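Long-range contact in MutT related protein (Methanosarcina mazei, PDB 3GRN), which probably hydrolyses a nucleoside diphosphate-linked substrate, as a MutT-related member of the Nudix hydrolase family, though its own substrate is not established: residues Ile9-Leu14 against Gly43-Asp48. Sequence-based numbering, arbitrary orientation. Where two conformers were deposited one is given.
Sequences ISVYAL and GKVNPD
Val-11 and Gly-43 form an antiparallel hydrogen-bonded pair: Val-11 N donates to Gly-43 O at 2.8 Å, and Gly-43 N donates back to Val-11 O, its N-H...O angle bent to 142°. Gly-43 extends almost fully (phi 164°, psi -162°), a backbone shape that glycine adopts readily; one face of the Tyr-12 ring lies over Gly-43 N, CE1 4.2 Å away. Beyond the non-hydrogen-bonded pair of Ser-10 and Lys-44, Val-45 N reaches Ile-9 O at 3.0 Å in a nearly straight bond. That oxygen also accepts from a water that donates to Val-45 O as well, bridging strand 7-16 and the loop that follows strand 38-44. On the face toward helix 51-63, Val-45 CG2, anti to its own carbonyl carbon, meets Val-11 CG1 at 3.6 Å, the two branched side chains crossing at about a right angle; Val-55 and Leu-51 extend this apolar patch. Small Ser-10 sets CB 3.4 Å from Gly-43 O on the other face; Lys-44 diverges from it, NZ forming a salt bridge with Glu-120 of the second subunit. Backbone bonds and valine packing thus fix the start of the Nudix box, residues 43-64, against strand 7-16, one of the sheet's two middle strands.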
loop_
_atom_site.group_PDB
_atom_site.type_symbol
_atom_site.label_atom_id
_atom_site.label_comp_id
_atom_site.label_asym_id
_atom_site.label_seq_id
_atom_site.Cartn_x
_atom_site.Cartn_y
_atom_site.Cartn_z
ATOM N N ILE A 9 14.886 -1.670 3.419
ATOM C CA ILE A 9 14.657 -3.035 3.918
ATOM C C ILE A 9 13.229 -3.445 3.538
ATOM O O ILE A 9 12.260 -2.691 3.758
ATOM C CB ILE A 9 14.849 -3.144 5.481
ATOM C CG1 ILE A 9 16.197 -2.565 5.932
ATOM C CG2 ILE A 9 14.652 -4.615 5.976
ATOM C CD1 ILE A 9 17.418 -3.247 5.317
ATOM N N SER A 10 13.108 -4.637 2.970
ATOM C CA SER A 10 11.813 -5.214 2.656
ATOM C C SER A 10 11.718 -6.584 3.285
ATOM O O SER A 10 12.734 -7.153 3.698
ATOM C CB SER A 10 11.582 -5.305 1.147
ATOM O OG SER A 10 11.447 -4.008 0.581
ATOM N N VAL A 11 10.492 -7.079 3.415
ATOM C CA VAL A 11 10.245 -8.436 3.911
ATOM C C VAL A 11 9.281 -9.200 2.995
ATOM O O VAL A 11 8.323 -8.633 2.465
ATOM C CB VAL A 11 9.715 -8.416 5.365
ATOM C CG1 VAL A 11 10.814 -8.008 6.338
ATOM C CG2 VAL A 11 8.528 -7.440 5.505
ATOM N N TYR A 12 9.556 -10.480 2.794
ATOM C CA TYR A 12 8.672 -11.371 2.009
ATOM C C TYR A 12 8.280 -12.614 2.801
ATOM O O TYR A 12 8.990 -13.011 3.742
ATOM C CB TYR A 12 9.313 -11.743 0.677
ATOM C CG TYR A 12 9.505 -10.517 -0.187
ATOM C CD1 TYR A 12 8.434 -10.000 -0.925
ATOM C CD2 TYR A 12 10.715 -9.834 -0.218
ATOM C CE1 TYR A 12 8.566 -8.853 -1.718
ATOM C CE2 TYR A 12 10.852 -8.652 -1.007
ATOM C CZ TYR A 12 9.759 -8.176 -1.738
ATOM O OH TYR A 12 9.857 -7.044 -2.528
ATOM N N ALA A 13 7.133 -13.215 2.427
ATOM C CA ALA A 13 6.671 -14.448 3.103
ATOM C C ALA A 13 6.569 -15.606 2.141
ATOM O O ALA A 13 6.067 -15.443 1.028
ATOM C CB ALA A 13 5.329 -14.228 3.757
ATOM N N LEU A 14 7.050 -16.771 2.582
ATOM C CA LEU A 14 6.836 -18.034 1.877
ATOM C C LEU A 14 5.620 -18.696 2.511
ATOM O O LEU A 14 5.685 -19.194 3.641
ATOM C CB LEU A 14 8.029 -18.979 2.036
ATOM C CG LEU A 14 9.334 -18.577 1.380
ATOM C CD1 LEU A 14 10.407 -19.634 1.721
ATOM C CD2 LEU A 14 9.192 -18.418 -0.123
ATOM N N GLY A 43 6.767 -6.609 1.315
ATOM C CA GLY A 43 7.021 -5.247 0.869
ATOM C C GLY A 43 7.907 -4.527 1.850
ATOM O O GLY A 43 8.513 -5.169 2.717
ATOM N N LYS A 44 7.905 -3.194 1.759
ATOM C CA LYS A 44 8.830 -2.366 2.545
ATOM C C LYS A 44 8.488 -2.328 4.035
ATOM O O LYS A 44 7.308 -2.240 4.424
ATOM C CB LYS A 44 8.890 -0.935 1.993
ATOM C CG LYS A 44 9.074 -0.816 0.495
ATOM C CD LYS A 44 9.066 0.663 0.088
ATOM C CE LYS A 44 9.255 0.860 -1.407
ATOM N NZ LYS A 44 7.978 1.050 -2.144
ATOM N N VAL A 45 9.527 -2.397 4.880
ATOM C CA VAL A 45 9.341 -2.327 6.342
ATOM C C VAL A 45 9.181 -0.844 6.718
ATOM O O VAL A 45 9.897 0.001 6.186
ATOM C CB VAL A 45 10.519 -2.983 7.138
ATOM C CG1 VAL A 45 10.303 -2.817 8.639
ATOM C CG2 VAL A 45 10.591 -4.462 6.847
ATOM N N ASN A 46 8.233 -0.535 7.612
ATOM C CA ASN A 46 7.902 0.861 7.941
ATOM C C ASN A 46 8.896 1.431 8.932
ATOM O O ASN A 46 9.591 0.657 9.617
ATOM C CB ASN A 46 6.482 0.989 8.526
ATOM C CG ASN A 46 5.392 0.967 7.477
ATOM O OD1 ASN A 46 5.617 1.238 6.291
ATOM N ND2 ASN A 46 4.188 0.615 7.908
ATOM N N PRO A 47 8.980 2.790 9.014
ATOM C CA PRO A 47 9.749 3.395 10.106
ATOM C C PRO A 47 9.288 2.860 11.471
ATOM O O PRO A 47 8.070 2.787 11.745
ATOM C CB PRO A 47 9.427 4.888 9.985
ATOM C CG PRO A 47 9.061 5.092 8.557
ATOM C CD PRO A 47 8.404 3.812 8.111
ATOM N N ASP A 48 10.270 2.456 12.287
ATOM C CA ASP A 48 10.079 1.991 13.681
ATOM C C ASP A 48 9.429 0.612 13.840
ATOM O O ASP A 48 9.071 0.215 14.947
ATOM C CB ASP A 48 9.353 3.046 14.543
ATOM C CG ASP A 48 9.996 4.423 14.451
ATOM O OD1 ASP A 48 11.137 4.584 14.937
ATOM O OD2 ASP A 48 9.358 5.346 13.895
HETATM O O HOH W 1 12.035 -0.169 4.608
#